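Local coordinates for uncharacterized protein (Ruminococcus gnavus, PDB 4QAN) that is of unknown function but has a cystatin-like fold, belongs as a divergent member to the NTF2-like superfamily, and can bind a magnesium ion, at residues G49-I52 with D53-A56; E93-K96 with A97-Q101; S81-S84 with Y85-P88; L57-F61 with V62-E66; T12-L15 with Q16-S19. One frame throughout, in Å; residues are numbered along the deposited sequence.

Interaction 1 of 5, residues G49-I52 with D53-A56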
loop_
_atom_site.group_PDB
_atom_site.type_symbol
_atom_site.label_atom_id
_atom_site.label_comp_id
_atom_site.label_asym_id
_atom_site.label_seq_id
_atom_site.Cartn_x
_atom_site.Cartn_y
_atom_site.Cartn_z
ATOM N N GLY A 49 -0.758 4.851 -14.713
ATOM C CA GLY A 49 -1.070 6.268 -14.740
ATOM C C GLY A 49 -1.142 6.958 -13.393
ATOM O O GLY A 49 -1.313 8.180 -13.339
ATOM N N CYS A 50 -1.049 6.184 -12.310
ATOM C CA CYS A 50 -1.053 6.724 -10.959
ATOM C C CYS A 50 0.361 7.070 -10.502
ATOM O O CYS A 50 1.333 6.498 -10.983
ATOM C CB CYS A 50 -1.670 5.710 -9.982
ATOM S SG CYS A 50 -3.363 5.190 -10.387
ATOM N N ALA A 51 0.470 7.979 -9.539
ATOM C CA ALA A 51 1.774 8.426 -9.041
ATOM C C ALA A 51 2.266 7.542 -7.882
ATOM O O ALA A 51 2.514 8.036 -6.784
ATOM C CB ALA A 51 1.689 9.883 -8.602
ATOM N N ILE A 52 2.434 6.245 -8.140
ATOM C CA ILE A 52 2.821 5.305 -7.100
ATOM C C ILE A 52 4.271 5.532 -6.620
ATOM O O ILE A 52 4.493 5.756 -5.423
ATOM C CB ILE A 52 2.578 3.831 -7.513
ATOM C CG1 ILE A 52 1.076 3.592 -7.722
ATOM C CG2 ILE A 52 3.074 2.891 -6.423
ATOM C CD1 ILE A 52 0.717 2.315 -8.457
ATOM N N ASP A 53 5.239 5.453 -7.530
ATOM C CA ASP A 53 6.650 5.607 -7.153
ATOM C C ASP A 53 6.995 7.057 -6.790
ATOM O O ASP A 53 7.792 7.307 -5.896
ATOM C CB ASP A 53 7.585 5.129 -8.268
ATOM C CG ASP A 53 7.494 3.639 -8.523
ATOM O OD1 ASP A 53 7.191 2.869 -7.592
ATOM O OD2 ASP A 53 7.737 3.235 -9.678
ATOM N N GLU A 54 6.392 8.005 -7.487
ATOM C CA GLU A 54 6.738 9.408 -7.314
ATOM C C GLU A 54 6.244 9.885 -5.945
ATOM O O GLU A 54 7.015 10.437 -5.172
ATOM C CB GLU A 54 6.174 10.271 -8.454
ATOM C CG GLU A 54 6.589 9.838 -9.860
ATOM C CD GLU A 54 5.672 8.786 -10.478
ATOM O OE1 GLU A 54 4.886 8.152 -9.735
ATOM O OE2 GLU A 54 5.734 8.607 -11.719
ATOM N N THR A 55 4.980 9.632 -5.631
ATOM C CA THR A 55 4.450 9.961 -4.305
ATOM C C THR A 55 5.235 9.221 -3.221
ATOM O O THR A 55 5.660 9.822 -2.236
ATOM C CB THR A 55 2.955 9.620 -4.189
ATOM O OG1 THR A 55 2.216 10.355 -5.174
ATOM C CG2 THR A 55 2.412 9.948 -2.800
ATOM N N ALA A 56 5.441 7.921 -3.404
ATOM C CA ALA A 56 6.119 7.117 -2.378
ATOM C C ALA A 56 7.525 7.657 -2.024
ATOM O O ALA A 56 7.904 7.679 -0.861
ATOM C CB ALA A 56 6.202 5.658 -2.807
HETATM O O HOH W 1 4.430 5.527 -10.303
#
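A51 and T55 meet at the amino-terminal end of helix 52-58, where A51 holds the N-cap position and both polar groups of T55 turn back on its carbonyl. T55 OG1 donates to A51 O at 2.8 Å, lying in the carbonyl plane on a lone pair. The backbone bond from T55 N to the same A51 O is longer, 3.2 Å, and comes from above that plane, 46° out of it, so the two donors approach one oxygen from different directions. This double grip depends on the threonine torsion: with chi1 at -59°, OG1 stands beside its own backbone N, facing the helix start, and it also rests 3.5 Å from A51 CB. One residue further on, A56 N bonds to I52 O, an i to i+4 helical bond.

E54 also reaches back to the cap residue. Its chain bends at chi2 (87°), which carries the carboxylate back along the helix until OE1 lies 3.2 Å from A51 CA. The other carboxylate oxygen, OE2, forms a salt bridge with K169. V162 and Y164 of strand 153-164 pack against A51, E54 and T55, while C50 and I52 touch Y98 of helix 87-108; the helix start is thereby wedged between sheet and helix. A51 is also the centre of an inverse gamma turn, closed by a weak bond from I52 N to C50 O. A water bridges the first turn, donating to E54 OE1 at 2.7 Å and accepting from D53 N at 2.9 Å.

Interaction 2 of 5, residues E93-K96 with A97-Q101; sequences EMTK and AYIEQ
K96 and E100, one turn apart on helix 87-108, form an i to i+4 salt bridge: K96 NZ donates to E100 OE2 at 2.8 Å, on the syn side and 30° out of the carboxylate plane. The lysine leaves the backbone with CG anti to N (chi1 173°) and stays extended until a bend at chi4 turns NZ toward the acid. A water donates to E100 OE1 at 2.7 Å and takes a weak bond from K96 NZ, giving the pair a second, looser link.

On another side of the helix, the selenomethionine M94 lies alongside Y98, both pointing the same way, with M94 CE 4.0 Å from Y98 CE2. T95 CG2 and I99 CD1 make a lighter apolar contact at 4.2 Å. Beneath these side chains run regular i to i+4 backbone bonds, such as Y98 N to M94 O at 2.9 Å, which fix the spacing of each pair. In the next shell, Y98 OH is hydrogen-bonded to H171 O, and T95 OG1 to S91 O.

The helix is thus packed on several sides: M94, T95 and Y98 against helix 52-58, T95, Y98 and I99 against helix 43-48, and E93 and I99 against helix 254-275.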
loop_
_atom_site.group_PDB
_atom_site.type_symbol
_atom_site.label_atom_id
_atom_site.label_comp_id
_atom_site.label_asym_id
_atom_site.label_seq_id
_atom_site.Cartn_x
_atom_site.Cartn_y
_atom_site.Cartn_z
ATOM N N GLU A 93 0.853 -0.730 -0.312
ATOM C CA GLU A 93 -0.348 -0.118 0.236
ATOM C C GLU A 93 -0.953 0.874 -0.743
ATOM O O GLU A 93 -2.153 0.911 -0.912
ATOM C CB GLU A 93 -0.090 0.544 1.577
ATOM C CG GLU A 93 0.090 -0.439 2.717
ATOM C CD GLU A 93 -0.270 0.177 4.044
ATOM O OE1 GLU A 93 -1.474 0.414 4.251
ATOM O OE2 GLU A 93 0.632 0.428 4.883
HETATM N N MSE A 94 -0.117 1.674 -1.383
HETATM C CA MSE A 94 -0.607 2.677 -2.316
HETATM C C MSE A 94 -1.327 2.011 -3.451
HETATM O O MSE A 94 -2.419 2.431 -3.820
HETATM C CB MSE A 94 0.547 3.520 -2.836
HETATM C CG MSE A 94 1.011 4.498 -1.755
HETATM SE SE MSE A 94 2.250 5.770 -2.592
HETATM C CE MSE A 94 0.812 6.899 -3.312
ATOM N N THR A 95 -0.732 0.946 -3.979
ATOM C CA THR A 95 -1.325 0.149 -5.049
ATOM C C THR A 95 -2.727 -0.357 -4.655
ATOM O O THR A 95 -3.678 -0.200 -5.411
ATOM C CB THR A 95 -0.377 -1.007 -5.455
ATOM O OG1 THR A 95 0.890 -0.466 -5.823
ATOM C CG2 THR A 95 -0.907 -1.783 -6.646
ATOM N N LYS A 96 -2.878 -0.891 -3.447
ATOM C CA LYS A 96 -4.212 -1.272 -2.960
ATOM C C LYS A 96 -5.187 -0.087 -2.947
ATOM O O LYS A 96 -6.323 -0.211 -3.400
ATOM C CB LYS A 96 -4.115 -1.882 -1.575
ATOM C CG LYS A 96 -5.453 -2.175 -0.887
ATOM C CD LYS A 96 -5.164 -2.479 0.561
ATOM C CE LYS A 96 -6.303 -3.216 1.231
ATOM N NZ LYS A 96 -7.450 -2.321 1.518
ATOM N N ALA A 97 -4.730 1.065 -2.454
ATOM C CA ALA A 97 -5.588 2.241 -2.352
ATOM C C ALA A 97 -6.061 2.673 -3.734
ATOM O O ALA A 97 -7.236 2.991 -3.897
ATOM C CB ALA A 97 -4.873 3.389 -1.640
ATOM N N TYR A 98 -5.163 2.638 -4.724
ATOM C CA TYR A 98 -5.537 2.963 -6.111
ATOM C C TYR A 98 -6.518 1.955 -6.746
ATOM O O TYR A 98 -7.414 2.346 -7.492
ATOM C CB TYR A 98 -4.303 3.120 -7.004
ATOM C CG TYR A 98 -3.586 4.442 -6.833
ATOM C CD1 TYR A 98 -4.247 5.634 -7.050
ATOM C CD2 TYR A 98 -2.245 4.495 -6.455
ATOM C CE1 TYR A 98 -3.606 6.848 -6.901
ATOM C CE2 TYR A 98 -1.584 5.709 -6.302
ATOM C CZ TYR A 98 -2.273 6.889 -6.522
ATOM O OH TYR A 98 -1.650 8.113 -6.376
ATOM N N ILE A 99 -6.351 0.672 -6.435
ATOM C CA ILE A 99 -7.265 -0.351 -6.918
ATOM C C ILE A 99 -8.661 -0.045 -6.405
ATOM O O ILE A 99 -9.629 -0.138 -7.141
ATOM C CB ILE A 99 -6.815 -1.782 -6.527
ATOM C CG1 ILE A 99 -5.540 -2.141 -7.309
ATOM C CG2 ILE A 99 -7.901 -2.799 -6.859
ATOM C CD1 ILE A 99 -4.764 -3.342 -6.804
ATOM N N GLU A 100 -8.753 0.345 -5.144
ATOM C CA GLU A 100 -10.036 0.648 -4.548
ATOM C C GLU A 100 -10.691 1.890 -5.108
ATOM O O GLU A 100 -11.902 1.912 -5.273
ATOM C CB GLU A 100 -9.904 0.730 -3.050
ATOM C CG GLU A 100 -9.717 -0.651 -2.494
ATOM C CD GLU A 100 -9.269 -0.643 -1.077
ATOM O OE1 GLU A 100 -8.757 0.407 -0.638
ATOM O OE2 GLU A 100 -9.427 -1.697 -0.420
ATOM N N GLN A 101 -9.902 2.908 -5.440
ATOM C CA GLN A 101 -10.442 4.048 -6.166
ATOM C C GLN A 101 -10.990 3.574 -7.503
ATOM O O GLN A 101 -12.119 3.893 -7.854
ATOM C CB GLN A 101 -9.391 5.121 -6.396
ATOM C CG GLN A 101 -8.915 5.773 -5.116
ATOM C CD GLN A 101 -8.420 7.181 -5.319
ATOM O OE1 GLN A 101 -7.822 7.504 -6.345
ATOM N NE2 GLN A 101 -8.678 8.040 -4.335
HETATM O O HOH W 2 -6.533 0.939 0.865
#

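Interaction 3 of 5, residues S81-S84 with Y85-P88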
loop_
_atom_site.group_PDB
_atom_site.type_symbol
_atom_site.label_atom_id
_atom_site.label_comp_id
_atom_site.label_asym_id
_atom_site.label_seq_id
_atom_site.Cartn_x
_atom_site.Cartn_y
_atom_site.Cartn_z
ATOM N N SER A 81 9.646 8.043 1.731
ATOM C CA SER A 81 10.329 9.285 1.344
ATOM C C SER A 81 11.379 9.721 2.374
ATOM O O SER A 81 12.304 10.438 2.028
ATOM C CB SER A 81 9.314 10.418 1.168
ATOM O OG SER A 81 8.682 10.744 2.400
ATOM N N ASP A 82 11.227 9.308 3.635
ATOM C CA ASP A 82 12.273 9.542 4.628
ATOM C C ASP A 82 13.224 8.357 4.752
ATOM O O ASP A 82 14.401 8.544 4.994
ATOM C CB ASP A 82 11.663 9.857 5.990
ATOM C CG ASP A 82 10.981 11.215 6.015
ATOM O OD1 ASP A 82 11.660 12.230 5.768
ATOM O OD2 ASP A 82 9.768 11.262 6.268
ATOM N N TYR A 83 12.707 7.144 4.618
ATOM C CA TYR A 83 13.511 5.946 4.793
ATOM C C TYR A 83 13.204 4.955 3.688
ATOM O O TYR A 83 12.176 4.287 3.721
ATOM C CB TYR A 83 13.225 5.328 6.158
ATOM C CG TYR A 83 13.279 6.312 7.286
ATOM C CD1 TYR A 83 14.500 6.808 7.738
ATOM C CD2 TYR A 83 12.116 6.757 7.916
ATOM C CE1 TYR A 83 14.568 7.717 8.789
ATOM C CE2 TYR A 83 12.171 7.673 8.968
ATOM C CZ TYR A 83 13.397 8.148 9.400
ATOM O OH TYR A 83 13.478 9.049 10.437
ATOM N N SER A 84 14.096 4.849 2.704
ATOM C CA SER A 84 13.814 4.006 1.536
ATOM C C SER A 84 13.598 2.512 1.883
ATOM O O SER A 84 12.907 1.812 1.151
ATOM C CB SER A 84 14.861 4.211 0.438
ATOM O OG SER A 84 16.157 3.942 0.910
ATOM N N TYR A 85 14.152 2.052 3.010
ATOM C CA TYR A 85 13.829 0.739 3.606
ATOM C C TYR A 85 12.347 0.334 3.464
ATOM O O TYR A 85 12.042 -0.813 3.174
ATOM C CB TYR A 85 14.201 0.767 5.095
ATOM C CG TYR A 85 13.851 -0.483 5.883
ATOM C CD1 TYR A 85 12.579 -0.667 6.425
ATOM C CD2 TYR A 85 14.806 -1.454 6.127
ATOM C CE1 TYR A 85 12.272 -1.803 7.169
ATOM C CE2 TYR A 85 14.511 -2.587 6.855
ATOM C CZ TYR A 85 13.251 -2.768 7.374
ATOM O OH TYR A 85 12.974 -3.910 8.095
ATOM N N TYR A 86 11.434 1.276 3.672
ATOM C CA TYR A 86 10.005 0.980 3.655
ATOM C C TYR A 86 9.355 0.775 2.283
ATOM O O TYR A 86 8.163 0.429 2.226
ATOM C CB TYR A 86 9.250 2.089 4.385
ATOM C CG TYR A 86 9.473 2.110 5.880
ATOM C CD1 TYR A 86 9.111 1.033 6.665
ATOM C CD2 TYR A 86 10.003 3.233 6.517
ATOM C CE1 TYR A 86 9.285 1.053 8.035
ATOM C CE2 TYR A 86 10.161 3.261 7.888
ATOM C CZ TYR A 86 9.803 2.164 8.638
ATOM O OH TYR A 86 9.960 2.172 10.010
ATOM N N PHE A 87 10.113 0.954 1.199
ATOM C CA PHE A 87 9.529 1.106 -0.136
ATOM C C PHE A 87 8.516 0.024 -0.502
ATOM O O PHE A 87 7.404 0.330 -0.907
ATOM C CB PHE A 87 10.624 1.242 -1.222
ATOM C CG PHE A 87 10.078 1.304 -2.635
ATOM C CD1 PHE A 87 9.732 2.519 -3.220
ATOM C CD2 PHE A 87 9.890 0.139 -3.374
ATOM C CE1 PHE A 87 9.207 2.571 -4.511
ATOM C CE2 PHE A 87 9.375 0.184 -4.668
ATOM C CZ PHE A 87 9.032 1.401 -5.235
ATOM N N PRO A 88 8.887 -1.253 -0.378
ATOM C CA PRO A 88 7.866 -2.229 -0.780
ATOM C C PRO A 88 6.546 -2.130 0.006
ATOM O O PRO A 88 5.481 -2.446 -0.549
ATOM C CB PRO A 88 8.556 -3.572 -0.528
ATOM C CG PRO A 88 10.041 -3.256 -0.585
ATOM C CD PRO A 88 10.151 -1.890 0.026
#
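Y83 and S84 start a tight 3-10 turn that leads into helix 87-108, as two successive i to i+3 bonds attest: Y86 N to Y83 O at 3.1 Å and F87 N to S84 O at 2.9 Å. The second donor stands 45° above the carbonyl plane of S84, in keeping with the tight winding. Above this turn the side chains of Y83 and Y86 run side by side and point the same way. Their touch, an apolar contact, is made by Y83 CB, 3.9 Å from Y86 CD2, and by Y83 CD2, 4.0 Å from Y86 CE2. Y86 CD2 also lies 3.7 Å from Y83 O, so the ring passes close beside the carbonyl that accepts the Y86 backbone N-H.

Y85 takes a different course. With CG anti to the backbone N (chi1 176°), its ring swings out and presents an edge to Y86 CD1, while its own CD1 lies over one face of the Y86 ring, 3.9 Å above the plane and offset toward the rim. All three phenol oxygens bond to main-chain carbonyls: Y83 OH to R294 O, Y85 OH to I232 O and Y86 OH to L297 O. The turn therefore ties the start of helix 87-108 to helix 221-234 and to helix 287-296 and the residues just after it, with Y86 packed on helix 254-275 and Y85 on helix 237-242.

Interaction 4 of 5, residues L57-F61 with V62-E66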
loop_
_atom_site.group_PDB
_atom_site.type_symbol
_atom_site.label_atom_id
_atom_site.label_comp_id
_atom_site.label_asym_id
_atom_site.label_seq_id
_atom_site.Cartn_x
_atom_site.Cartn_y
_atom_site.Cartn_z
ATOM N N LEU A 57 8.271 8.112 -3.022
ATOM C CA LEU A 57 9.621 8.646 -2.800
ATOM C C LEU A 57 9.688 10.134 -2.391
ATOM O O LEU A 57 10.694 10.559 -1.817
ATOM C CB LEU A 57 10.477 8.421 -4.045
ATOM C CG LEU A 57 10.680 6.946 -4.427
ATOM C CD1 LEU A 57 11.207 6.827 -5.856
ATOM C CD2 LEU A 57 11.608 6.258 -3.441
ATOM N N GLN A 58 8.616 10.897 -2.634
ATOM C CA GLN A 58 8.632 12.364 -2.489
ATOM C C GLN A 58 7.718 12.949 -1.404
ATOM O O GLN A 58 7.973 14.051 -0.913
ATOM C CB GLN A 58 8.249 13.021 -3.821
ATOM C CG GLN A 58 9.096 12.599 -5.004
ATOM C CD GLN A 58 10.502 13.114 -4.888
ATOM O OE1 GLN A 58 10.742 14.313 -5.044
ATOM N NE2 GLN A 58 11.444 12.221 -4.602
ATOM N N ILE A 59 6.653 12.235 -1.045
ATOM C CA ILE A 59 5.651 12.789 -0.141
ATOM C C ILE A 59 6.251 13.408 1.132
ATOM O O ILE A 59 7.141 12.835 1.747
ATOM C CB ILE A 59 4.559 11.756 0.227
ATOM C CG1 ILE A 59 3.386 12.461 0.913
ATOM C CG2 ILE A 59 5.118 10.651 1.116
ATOM C CD1 ILE A 59 2.083 11.710 0.818
ATOM N N ASN A 60 5.737 14.580 1.509
ATOM C CA ASN A 60 6.171 15.307 2.698
ATOM C C ASN A 60 5.364 14.855 3.903
ATOM O O ASN A 60 4.182 15.196 4.035
ATOM C CB ASN A 60 5.994 16.811 2.482
ATOM C CG ASN A 60 6.562 17.657 3.620
ATOM O OD1 ASN A 60 6.536 17.278 4.797
ATOM N ND2 ASN A 60 7.046 18.838 3.266
ATOM N N PHE A 61 6.022 14.099 4.776
ATOM C CA PHE A 61 5.404 13.514 5.957
ATOM C C PHE A 61 4.709 14.568 6.807
ATOM O O PHE A 61 3.512 14.462 7.075
ATOM C CB PHE A 61 6.479 12.786 6.778
ATOM C CG PHE A 61 5.964 12.120 8.010
ATOM C CD1 PHE A 61 5.823 12.832 9.197
ATOM C CD2 PHE A 61 5.644 10.781 8.002
ATOM C CE1 PHE A 61 5.351 12.223 10.347
ATOM C CE2 PHE A 61 5.168 10.159 9.154
ATOM C CZ PHE A 61 5.020 10.883 10.325
ATOM N N VAL A 62 5.467 15.585 7.216
ATOM C CA VAL A 62 4.963 16.634 8.109
ATOM C C VAL A 62 3.755 17.343 7.519
ATOM O O VAL A 62 2.707 17.438 8.164
ATOM C CB VAL A 62 6.059 17.675 8.453
ATOM C CG1 VAL A 62 5.451 18.939 9.046
ATOM C CG2 VAL A 62 7.067 17.086 9.426
ATOM N N LYS A 63 3.899 17.844 6.298
ATOM C CA LYS A 63 2.813 18.600 5.664
ATOM C C LYS A 63 1.559 17.756 5.459
ATOM O O LYS A 63 0.450 18.202 5.735
ATOM C CB LYS A 63 3.271 19.193 4.326
ATOM C CG LYS A 63 4.376 20.234 4.448
ATOM C CD LYS A 63 3.901 21.516 5.120
ATOM C CE LYS A 63 5.048 22.247 5.811
ATOM N NZ LYS A 63 4.574 23.190 6.864
ATOM N N THR A 64 1.745 16.533 4.979
ATOM C CA THR A 64 0.637 15.620 4.750
ATOM C C THR A 64 -0.101 15.322 6.055
ATOM O O THR A 64 -1.333 15.282 6.083
ATOM C CB THR A 64 1.122 14.322 4.084
ATOM O OG1 THR A 64 1.699 14.628 2.810
ATOM C CG2 THR A 64 -0.008 13.368 3.876
ATOM N N ALA A 65 0.641 15.156 7.141
ATOM C CA ALA A 65 0.017 14.884 8.438
ATOM C C ALA A 65 -0.821 16.076 8.921
ATOM O O ALA A 65 -1.880 15.900 9.526
ATOM C CB ALA A 65 1.072 14.521 9.472
ATOM N N GLU A 66 -0.339 17.283 8.651
ATOM C CA GLU A 66 -1.073 18.493 9.006
ATOM C C GLU A 66 -2.400 18.606 8.227
ATOM O O GLU A 66 -3.413 19.026 8.774
ATOM C CB GLU A 66 -0.179 19.724 8.820
ATOM C CG GLU A 66 0.963 19.759 9.838
ATOM C CD GLU A 66 1.940 20.909 9.647
ATOM O OE1 GLU A 66 2.157 21.340 8.497
ATOM O OE2 GLU A 66 2.505 21.375 10.658
HETATM O O HOH W 3 8.239 16.022 6.708
#
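The N60 amide lies alongside K63, the two side chains pointing the same way, with ND2 only 3.2 Å from K63 CG. At the other end of this flat group, OD1 accepts from K63 N at 3.1 Å; the N-H points almost straight at the oxygen (176°), yet the donor stands 64° above the amide plane and not on a lone pair. The F61 ring is the second flat group: its CD1 comes within 3.4 Å of V62 N, and the ring packs on D82, R294 and L297.

This is an asparagine N-cap at the start of helix 61-67. CG of N60 sits anti to the backbone N (chi1 -174°), a torsion that brings OD1 round to the K63 N-H. A water extends the cap, donating to N60 OD1 at 2.9 Å and accepting from V62 N.

N60 contributes its main chain as well. N60 O receives T64 N nearly along the C=O axis, and also T64 OG1 at 2.8 Å, the hydroxyl coming from above the carbonyl plane. T64 OG1 is flanked by I59 CG1 at 3.3 Å, where the isoleucine and threonine side chains cross at about a right angle. Further along, K63 NZ pairs weakly with E66 OE1 at 3.5 Å, while T64 packs on C135 of helix 126-135.

Interaction 5 of 5, residues T12-L15 with Q16-S19; sequences TESL and QKES
An ST motif and a type I beta turn overlap in the loop between helices 2-6 and 27-39, where T12 faces Q16 and S14 faces K17. Q16 N donates to T12 O at 2.9 Å, with a C=O...N angle of 163°, and adds a weak bond to E13 O. The glutamine side chain then runs back over the same peptide: CG lies 3.3 Å from T12 O, and the extended chain beyond it takes NE2 past T12 to a hydrogen bond with V11 O. Its chi1 of -63°, which sets CG beside the Q16 backbone N, starts the chain in that direction.

The ST motif itself is closed by L15 N, which donates a hydrogen bond to T12 OG1 at 3.2 Å and at a fairly straight 162°. T12 OG1 is further bonded to T252 OG1, and S14 OG to D251 OD1, so both hydroxyls on this short coil are tied to the loop at 250-252. E13 adds a backbone bond to Q250. L15 turns to A208 and Y210.

K17 closes the beta turn: its N meets S14 O at 3.0 Å, from well above the carbonyl plane. K17 CB rests 3.2 Å from S14 O, with the extended lysine chain continuing past the serine backbone. The backbone from E13 to L15 is wound like a helix, yet no regular helix forms, and S14 to K17 end this brief coil in the i to i+3 bond typical of a type I beta turn.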
loop_
_atom_site.group_PDB
_atom_site.type_symbol
_atom_site.label_atom_id
_atom_site.label_comp_id
_atom_site.label_asym_id
_atom_site.label_seq_id
_atom_site.Cartn_x
_atom_site.Cartn_y
_atom_site.Cartn_z
ATOM N N THR A 12 3.822 -10.666 -14.128
ATOM C CA THR A 12 2.556 -11.145 -14.681
ATOM C C THR A 12 2.506 -10.857 -16.178
ATOM O O THR A 12 3.318 -10.080 -16.679
ATOM C CB THR A 12 1.359 -10.448 -14.010
ATOM O OG1 THR A 12 1.370 -9.056 -14.336
ATOM C CG2 THR A 12 1.398 -10.598 -12.506
ATOM N N GLU A 13 1.546 -11.462 -16.879
ATOM C CA GLU A 13 1.351 -11.218 -18.315
ATOM C C GLU A 13 1.217 -9.727 -18.622
ATOM O O GLU A 13 1.802 -9.236 -19.582
ATOM C CB GLU A 13 0.114 -11.963 -18.843
ATOM C CG GLU A 13 0.337 -13.446 -19.106
ATOM C CD GLU A 13 -0.957 -14.221 -19.342
ATOM O OE1 GLU A 13 -1.991 -13.605 -19.702
ATOM O OE2 GLU A 13 -0.940 -15.463 -19.169
ATOM N N SER A 14 0.451 -9.003 -17.811
ATOM C CA SER A 14 0.302 -7.564 -18.031
ATOM C C SER A 14 1.612 -6.816 -17.753
ATOM O O SER A 14 1.983 -5.906 -18.491
ATOM C CB SER A 14 -0.828 -6.995 -17.181
ATOM O OG SER A 14 -2.055 -7.577 -17.553
ATOM N N LEU A 15 2.324 -7.210 -16.705
ATOM C CA LEU A 15 3.613 -6.579 -16.421
ATOM C C LEU A 15 4.663 -6.841 -17.484
ATOM O O LEU A 15 5.571 -6.053 -17.621
ATOM C CB LEU A 15 4.147 -6.991 -15.062
ATOM C CG LEU A 15 3.460 -6.216 -13.946
ATOM C CD1 LEU A 15 3.666 -6.942 -12.627
ATOM C CD2 LEU A 15 3.944 -4.761 -13.900
ATOM N N GLN A 16 4.538 -7.938 -18.227
ATOM C CA GLN A 16 5.416 -8.196 -19.381
ATOM C C GLN A 16 5.098 -7.328 -20.594
ATOM O O GLN A 16 5.896 -7.292 -21.532
ATOM C CB GLN A 16 5.322 -9.659 -19.831
ATOM C CG GLN A 16 5.781 -10.668 -18.804
ATOM C CD GLN A 16 5.316 -12.072 -19.140
ATOM O OE1 GLN A 16 5.368 -12.489 -20.295
ATOM N NE2 GLN A 16 4.855 -12.813 -18.125
ATOM N N LYS A 17 3.934 -6.674 -20.610
ATOM C CA LYS A 17 3.530 -5.859 -21.773
ATOM C C LYS A 17 4.362 -4.595 -21.886
ATOM O O LYS A 17 4.699 -3.987 -20.879
ATOM C CB LYS A 17 2.051 -5.459 -21.700
ATOM C CG LYS A 17 1.064 -6.578 -21.969
ATOM C CD LYS A 17 -0.358 -6.108 -21.722
ATOM C CE LYS A 17 -1.368 -7.145 -22.186
ATOM N NZ LYS A 17 -2.730 -6.846 -21.667
ATOM N N GLU A 18 4.661 -4.198 -23.121
ATOM C CA GLU A 18 5.473 -3.018 -23.416
ATOM C C GLU A 18 4.707 -1.709 -23.158
ATOM O O GLU A 18 3.516 -1.612 -23.465
ATOM C CB GLU A 18 5.911 -3.059 -24.892
ATOM C CG GLU A 18 7.229 -2.360 -25.191
ATOM C CD GLU A 18 8.412 -2.961 -24.438
ATOM O OE1 GLU A 18 8.487 -4.205 -24.278
ATOM O OE2 GLU A 18 9.280 -2.179 -24.002
ATOM N N SER A 19 5.397 -0.709 -22.603
ATOM C CA SER A 19 4.851 0.649 -22.478
ATOM C C SER A 19 5.371 1.601 -23.567
ATOM O O SER A 19 6.542 1.969 -23.571
ATOM C CB SER A 19 5.166 1.222 -21.096
ATOM O OG SER A 19 6.529 1.089 -20.766
#

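In the fold
Interactions 1 to 4 form one connected cluster, whereas interaction 5 stands apart. Interaction 1 packs on interaction 2, with C50 SG 3.5 Å from Y98 CD1 and T55 CG2 3.5 Å from M94 CE, and so joins helix 52-58 to helix 87-108. Interactions 1 and 4 share helix 52-58, one at its start and the other just past its end. Interaction 3, at the beginning of helix 87-108, reaches interaction 4 through a probable hydrogen bond of 2.7 Å between S81 OG and I59 O. The 12-19 loop stays about 9 Å from interactions 1 and 2 by nearest atoms. All five lie away from S360, a residue known to bind magnesium.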